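Long-range contact in LEOA (PDB 4AUR), which is a bacterial dynamin that probably binds and hydrolyses GTP and is probably connected with heat-labile toxin in enterotoxigenic Escherichia coli: residues D313-A325 / M524-E536. Residues are numbered along the deposited sequence; the frame is centred on the assembly and turned at random.
Sequences DIKQSRIEVKRLA and MFAFFAPQIQQME
Arg318 and Glu536 form a salt bridge between antiparallel helices in the long helical stalk of this dynamin-like protein. A single guanidinium nitrogen faces both carboxylate oxygens: Arg318 NH2 lies 2.8 Å from Glu536 OE2 and donates to Glu536 OE1 at 2.9 Å (N-H...O 152°). The acceptor lies close to the guanidinium plane but is met from above the carboxylate plane, the two planes being turned 55° apart. Bends at chi2 and chi3 carry the arginine across to the acid, and its side chain fits as a knob among Phe525, Ile532, Gln533 and Glu536.

Ile532 CG2 covers one face of this guanidinium, 3.9 Å from Arg318 NH1, and also touches Ile314 CG2, while Ile314 CD1 packs across the base of the Glu536 side chain. The chain direction of 524-536 changes at Ala529, where helical geometry breaks: helix 524-528 runs crosswise to helix 313-325, whereas helix 530-536 is nearly antiparallel to it. From the crosswise helix 524-528, Phe525 points its ring edge at the long helix, with Arg318 O near the ring plane, 3.8 Å from Phe525 CZ. Helix 368-408 packs beside both segments, touching Ser317 and Gln531. With CG1 anti to the backbone N (chi1 164°), Val321 meets both Phe525 and selenomethionine Met524; Met524 SE also lies 4.0 Å from Ala325 CB.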
loop_
_atom_site.group_PDB
_atom_site.type_symbol
_atom_site.label_atom_id
_atom_site.label_comp_id
_atom_site.label_asym_id
_atom_site.label_seq_id
_atom_site.Cartn_x
_atom_site.Cartn_y
_atom_site.Cartn_z
ATOM N N ASP A 313 24.164 0.086 -15.367
ATOM C CA ASP A 313 24.092 0.327 -16.809
ATOM C C ASP A 313 25.254 1.120 -17.310
ATOM O O ASP A 313 25.826 0.822 -18.345
ATOM C CB ASP A 313 22.854 1.136 -17.143
ATOM C CG ASP A 313 21.599 0.339 -17.013
ATOM O OD1 ASP A 313 21.726 -0.894 -16.805
ATOM O OD2 ASP A 313 20.505 0.941 -17.116
ATOM N N ILE A 314 25.583 2.155 -16.567
ATOM C CA ILE A 314 26.703 2.990 -16.900
ATOM C C ILE A 314 28.006 2.222 -16.803
ATOM O O ILE A 314 28.848 2.377 -17.617
ATOM C CB ILE A 314 26.686 4.225 -15.997
ATOM C CG1 ILE A 314 25.533 5.106 -16.439
ATOM C CG2 ILE A 314 27.998 5.000 -16.064
ATOM C CD1 ILE A 314 25.262 6.221 -15.478
ATOM N N LYS A 315 28.138 1.370 -15.814
ATOM C CA LYS A 315 29.314 0.553 -15.630
ATOM C C LYS A 315 29.496 -0.375 -16.799
ATOM O O LYS A 315 30.591 -0.476 -17.363
ATOM C CB LYS A 315 29.169 -0.261 -14.353
ATOM C CG LYS A 315 30.483 -0.764 -13.791
ATOM C CD LYS A 315 30.251 -1.952 -12.870
ATOM C CE LYS A 315 31.558 -2.458 -12.273
ATOM N NZ LYS A 315 31.327 -3.560 -11.283
ATOM N N GLN A 316 28.413 -1.050 -17.169
ATOM C CA GLN A 316 28.456 -2.046 -18.219
ATOM C C GLN A 316 28.716 -1.372 -19.541
ATOM O O GLN A 316 29.543 -1.817 -20.316
ATOM C CB GLN A 316 27.154 -2.829 -18.281
ATOM C CG GLN A 316 26.867 -3.628 -17.015
ATOM C CD GLN A 316 27.889 -4.712 -16.762
ATOM O OE1 GLN A 316 28.291 -5.425 -17.689
ATOM N NE2 GLN A 316 28.317 -4.849 -15.502
ATOM N N SER A 317 27.991 -0.301 -19.790
ATOM C CA SER A 317 28.283 0.596 -20.870
ATOM C C SER A 317 29.767 0.913 -20.954
ATOM O O SER A 317 30.418 0.638 -21.973
ATOM C CB SER A 317 27.498 1.879 -20.667
ATOM O OG SER A 317 26.132 1.630 -20.918
ATOM N N ARG A 318 30.323 1.459 -19.887
ATOM C CA ARG A 318 31.711 1.825 -19.947
ATOM C C ARG A 318 32.579 0.632 -20.264
ATOM O O ARG A 318 33.492 0.742 -21.045
ATOM C CB ARG A 318 32.164 2.484 -18.658
ATOM C CG ARG A 318 31.452 3.796 -18.377
ATOM C CD ARG A 318 32.324 4.762 -17.623
ATOM N NE ARG A 318 31.615 5.347 -16.487
ATOM C CZ ARG A 318 31.329 6.634 -16.339
ATOM N NH1 ARG A 318 31.643 7.534 -17.254
ATOM N NH2 ARG A 318 30.715 7.015 -15.251
ATOM N N ILE A 319 32.298 -0.509 -19.642
ATOM C CA ILE A 319 33.069 -1.736 -19.871
ATOM C C ILE A 319 32.999 -2.153 -21.334
ATOM O O ILE A 319 33.962 -2.650 -21.889
ATOM C CB ILE A 319 32.532 -2.868 -18.999
ATOM C CG1 ILE A 319 33.124 -2.758 -17.614
ATOM C CG2 ILE A 319 32.838 -4.249 -19.581
ATOM C CD1 ILE A 319 32.428 -3.643 -16.606
ATOM N N GLU A 320 31.846 -1.952 -21.955
ATOM C CA GLU A 320 31.678 -2.328 -23.328
ATOM C C GLU A 320 32.467 -1.420 -24.278
ATOM O O GLU A 320 33.169 -1.895 -25.158
ATOM C CB GLU A 320 30.207 -2.338 -23.704
ATOM C CG GLU A 320 29.979 -3.188 -24.926
ATOM C CD GLU A 320 28.530 -3.289 -25.318
ATOM O OE1 GLU A 320 27.661 -3.069 -24.428
ATOM O OE2 GLU A 320 28.291 -3.602 -26.517
ATOM N N VAL A 321 32.357 -0.119 -24.098
ATOM C CA VAL A 321 33.104 0.808 -24.899
ATOM C C VAL A 321 34.594 0.562 -24.773
ATOM O O VAL A 321 35.302 0.588 -25.773
ATOM C CB VAL A 321 32.761 2.236 -24.499
ATOM C CG1 VAL A 321 33.793 3.248 -25.021
ATOM C CG2 VAL A 321 31.354 2.549 -25.000
ATOM N N LYS A 322 35.079 0.318 -23.569
ATOM C CA LYS A 322 36.474 0.007 -23.415
ATOM C C LYS A 322 36.855 -1.197 -24.273
ATOM O O LYS A 322 37.909 -1.205 -24.893
ATOM C CB LYS A 322 36.802 -0.252 -21.953
ATOM C CG LYS A 322 37.002 1.021 -21.146
ATOM C CD LYS A 322 36.694 0.822 -19.676
ATOM C CE LYS A 322 37.358 1.917 -18.859
ATOM N NZ LYS A 322 36.692 2.193 -17.554
ATOM N N ARG A 323 35.983 -2.193 -24.336
ATOM C CA ARG A 323 36.263 -3.393 -25.090
ATOM C C ARG A 323 36.318 -3.109 -26.583
ATOM O O ARG A 323 37.160 -3.655 -27.301
ATOM C CB ARG A 323 35.247 -4.494 -24.797
ATOM C CG ARG A 323 35.902 -5.872 -24.733
ATOM C CD ARG A 323 34.926 -7.048 -24.742
ATOM N NE ARG A 323 33.760 -6.832 -23.885
ATOM C CZ ARG A 323 32.539 -6.519 -24.330
ATOM N NH1 ARG A 323 32.302 -6.387 -25.645
ATOM N NH2 ARG A 323 31.539 -6.337 -23.460
ATOM N N LEU A 324 35.437 -2.235 -27.051
ATOM C CA LEU A 324 35.465 -1.800 -28.447
ATOM C C LEU A 324 36.689 -0.952 -28.775
ATOM O O LEU A 324 37.238 -1.062 -29.852
ATOM C CB LEU A 324 34.219 -1.002 -28.775
ATOM C CG LEU A 324 32.929 -1.775 -28.624
ATOM C CD1 LEU A 324 31.742 -0.850 -28.760
ATOM C CD2 LEU A 324 32.858 -2.914 -29.625
ATOM N N ALA A 325 37.084 -0.076 -27.863
ATOM C CA ALA A 325 38.246 0.758 -28.084
ATOM C C ALA A 325 39.481 -0.089 -28.306
ATOM O O ALA A 325 40.319 0.251 -29.134
ATOM C CB ALA A 325 38.467 1.692 -26.921
HETATM N N MSE A 524 39.279 9.099 -24.550
HETATM C CA MSE A 524 38.572 8.135 -25.349
HETATM C C MSE A 524 37.124 8.424 -25.153
HETATM O O MSE A 524 36.411 8.781 -26.079
HETATM C CB MSE A 524 38.987 6.719 -24.967
HETATM C CG MSE A 524 38.468 5.767 -26.031
HETATM SE SE MSE A 524 36.777 4.959 -25.412
HETATM C CE MSE A 524 35.465 6.120 -26.230
ATOM N N PHE A 525 36.683 8.346 -23.917
ATOM C CA PHE A 525 35.295 8.685 -23.616
ATOM C C PHE A 525 34.865 10.051 -24.101
ATOM O O PHE A 525 33.779 10.157 -24.639
ATOM C CB PHE A 525 34.996 8.484 -22.145
ATOM C CG PHE A 525 34.723 7.070 -21.818
ATOM C CD1 PHE A 525 33.572 6.476 -22.286
ATOM C CD2 PHE A 525 35.615 6.325 -21.090
ATOM C CE1 PHE A 525 33.304 5.157 -22.005
ATOM C CE2 PHE A 525 35.357 5.014 -20.806
ATOM C CZ PHE A 525 34.201 4.423 -21.263
ATOM N N ALA A 526 35.706 11.067 -23.964
ATOM C CA ALA A 526 35.282 12.436 -24.316
ATOM C C ALA A 526 35.039 12.643 -25.805
ATOM O O ALA A 526 34.356 13.576 -26.188
ATOM C CB ALA A 526 36.300 13.460 -23.830
ATOM N N PHE A 527 35.617 11.778 -26.628
ATOM C CA PHE A 527 35.575 11.895 -28.070
ATOM C C PHE A 527 34.522 10.985 -28.702
ATOM O O PHE A 527 33.807 11.399 -29.624
ATOM C CB PHE A 527 36.957 11.556 -28.631
ATOM C CG PHE A 527 37.197 12.077 -30.011
ATOM C CD1 PHE A 527 37.672 13.371 -30.203
ATOM C CD2 PHE A 527 36.957 11.271 -31.131
ATOM C CE1 PHE A 527 37.888 13.864 -31.483
ATOM C CE2 PHE A 527 37.177 11.756 -32.418
ATOM C CZ PHE A 527 37.643 13.054 -32.592
ATOM N N PHE A 528 34.428 9.752 -28.210
ATOM C CA PHE A 528 33.536 8.754 -28.787
ATOM C C PHE A 528 32.247 8.499 -28.018
ATOM O O PHE A 528 31.372 7.795 -28.522
ATOM C CB PHE A 528 34.270 7.433 -28.917
ATOM C CG PHE A 528 35.533 7.514 -29.740
ATOM C CD1 PHE A 528 35.481 7.356 -31.116
ATOM C CD2 PHE A 528 36.758 7.751 -29.145
ATOM C CE1 PHE A 528 36.620 7.437 -31.885
ATOM C CE2 PHE A 528 37.905 7.828 -29.904
ATOM C CZ PHE A 528 37.836 7.674 -31.283
ATOM N N ALA A 529 32.120 9.033 -26.804
ATOM C CA ALA A 529 30.984 8.695 -25.933
ATOM C C ALA A 529 30.798 9.633 -24.733
ATOM O O ALA A 529 30.661 9.170 -23.610
ATOM C CB ALA A 529 31.163 7.272 -25.450
ATOM N N PRO A 530 30.800 10.954 -24.970
ATOM C CA PRO A 530 30.641 11.919 -23.898
ATOM C C PRO A 530 29.307 11.859 -23.163
ATOM O O PRO A 530 29.253 12.194 -21.953
ATOM C CB PRO A 530 30.788 13.269 -24.603
ATOM C CG PRO A 530 30.579 12.998 -26.049
ATOM C CD PRO A 530 31.124 11.620 -26.242
ATOM N N GLN A 531 28.239 11.448 -23.856
ATOM C CA GLN A 531 26.938 11.400 -23.190
ATOM C C GLN A 531 26.836 10.416 -22.025
ATOM O O GLN A 531 25.948 10.543 -21.189
ATOM C CB GLN A 531 25.792 11.176 -24.169
ATOM C CG GLN A 531 25.936 9.969 -25.057
ATOM C CD GLN A 531 26.459 10.338 -26.420
ATOM O OE1 GLN A 531 25.944 11.273 -27.063
ATOM N NE2 GLN A 531 27.494 9.619 -26.874
ATOM N N ILE A 532 27.725 9.432 -21.953
ATOM C CA ILE A 532 27.720 8.529 -20.806
ATOM C C ILE A 532 28.048 9.327 -19.553
ATOM O O ILE A 532 27.362 9.183 -18.557
ATOM C CB ILE A 532 28.671 7.340 -20.952
ATOM C CG1 ILE A 532 28.180 6.404 -22.059
ATOM C CG2 ILE A 532 28.721 6.546 -19.654
ATOM C CD1 ILE A 532 29.256 5.511 -22.641
ATOM N N GLN A 533 29.078 10.175 -19.587
ATOM C CA GLN A 533 29.387 10.963 -18.401
ATOM C C GLN A 533 28.231 11.945 -18.132
ATOM O O GLN A 533 27.786 12.132 -16.985
ATOM C CB GLN A 533 30.715 11.688 -18.552
ATOM C CG GLN A 533 31.012 12.701 -17.447
ATOM C CD GLN A 533 32.467 13.151 -17.448
ATOM O OE1 GLN A 533 32.771 14.323 -17.683
ATOM N NE2 GLN A 533 33.373 12.218 -17.198
ATOM N N GLN A 534 27.726 12.539 -19.201
ATOM C CA GLN A 534 26.658 13.500 -19.075
ATOM C C GLN A 534 25.420 12.882 -18.427
ATOM O O GLN A 534 24.874 13.455 -17.506
ATOM C CB GLN A 534 26.363 14.147 -20.432
ATOM C CG GLN A 534 27.447 15.132 -20.839
ATOM C CD GLN A 534 27.444 15.493 -22.318
ATOM O OE1 GLN A 534 26.563 15.078 -23.095
ATOM N NE2 GLN A 534 28.456 16.289 -22.724
HETATM N N MSE A 535 25.009 11.702 -18.871
HETATM C CA MSE A 535 23.905 10.988 -18.246
HETATM C C MSE A 535 24.205 10.596 -16.824
HETATM O O MSE A 535 23.313 10.486 -16.023
HETATM C CB MSE A 535 23.603 9.696 -18.981
HETATM C CG MSE A 535 23.017 9.964 -20.357
HETATM SE SE MSE A 535 22.549 8.329 -21.376
HETATM C CE MSE A 535 23.796 8.570 -22.880
ATOM N N GLU A 536 25.451 10.332 -16.493
ATOM C CA GLU A 536 25.787 9.953 -15.143
ATOM C C GLU A 536 25.528 11.127 -14.194
ATOM O O GLU A 536 24.970 10.952 -13.106
ATOM C CB GLU A 536 27.240 9.507 -15.060
ATOM C CG GLU A 536 27.809 9.551 -13.659
ATOM C CD GLU A 536 29.160 8.897 -13.564
ATOM O OE1 GLU A 536 30.153 9.538 -13.982
ATOM O OE2 GLU A 536 29.211 7.743 -13.059
#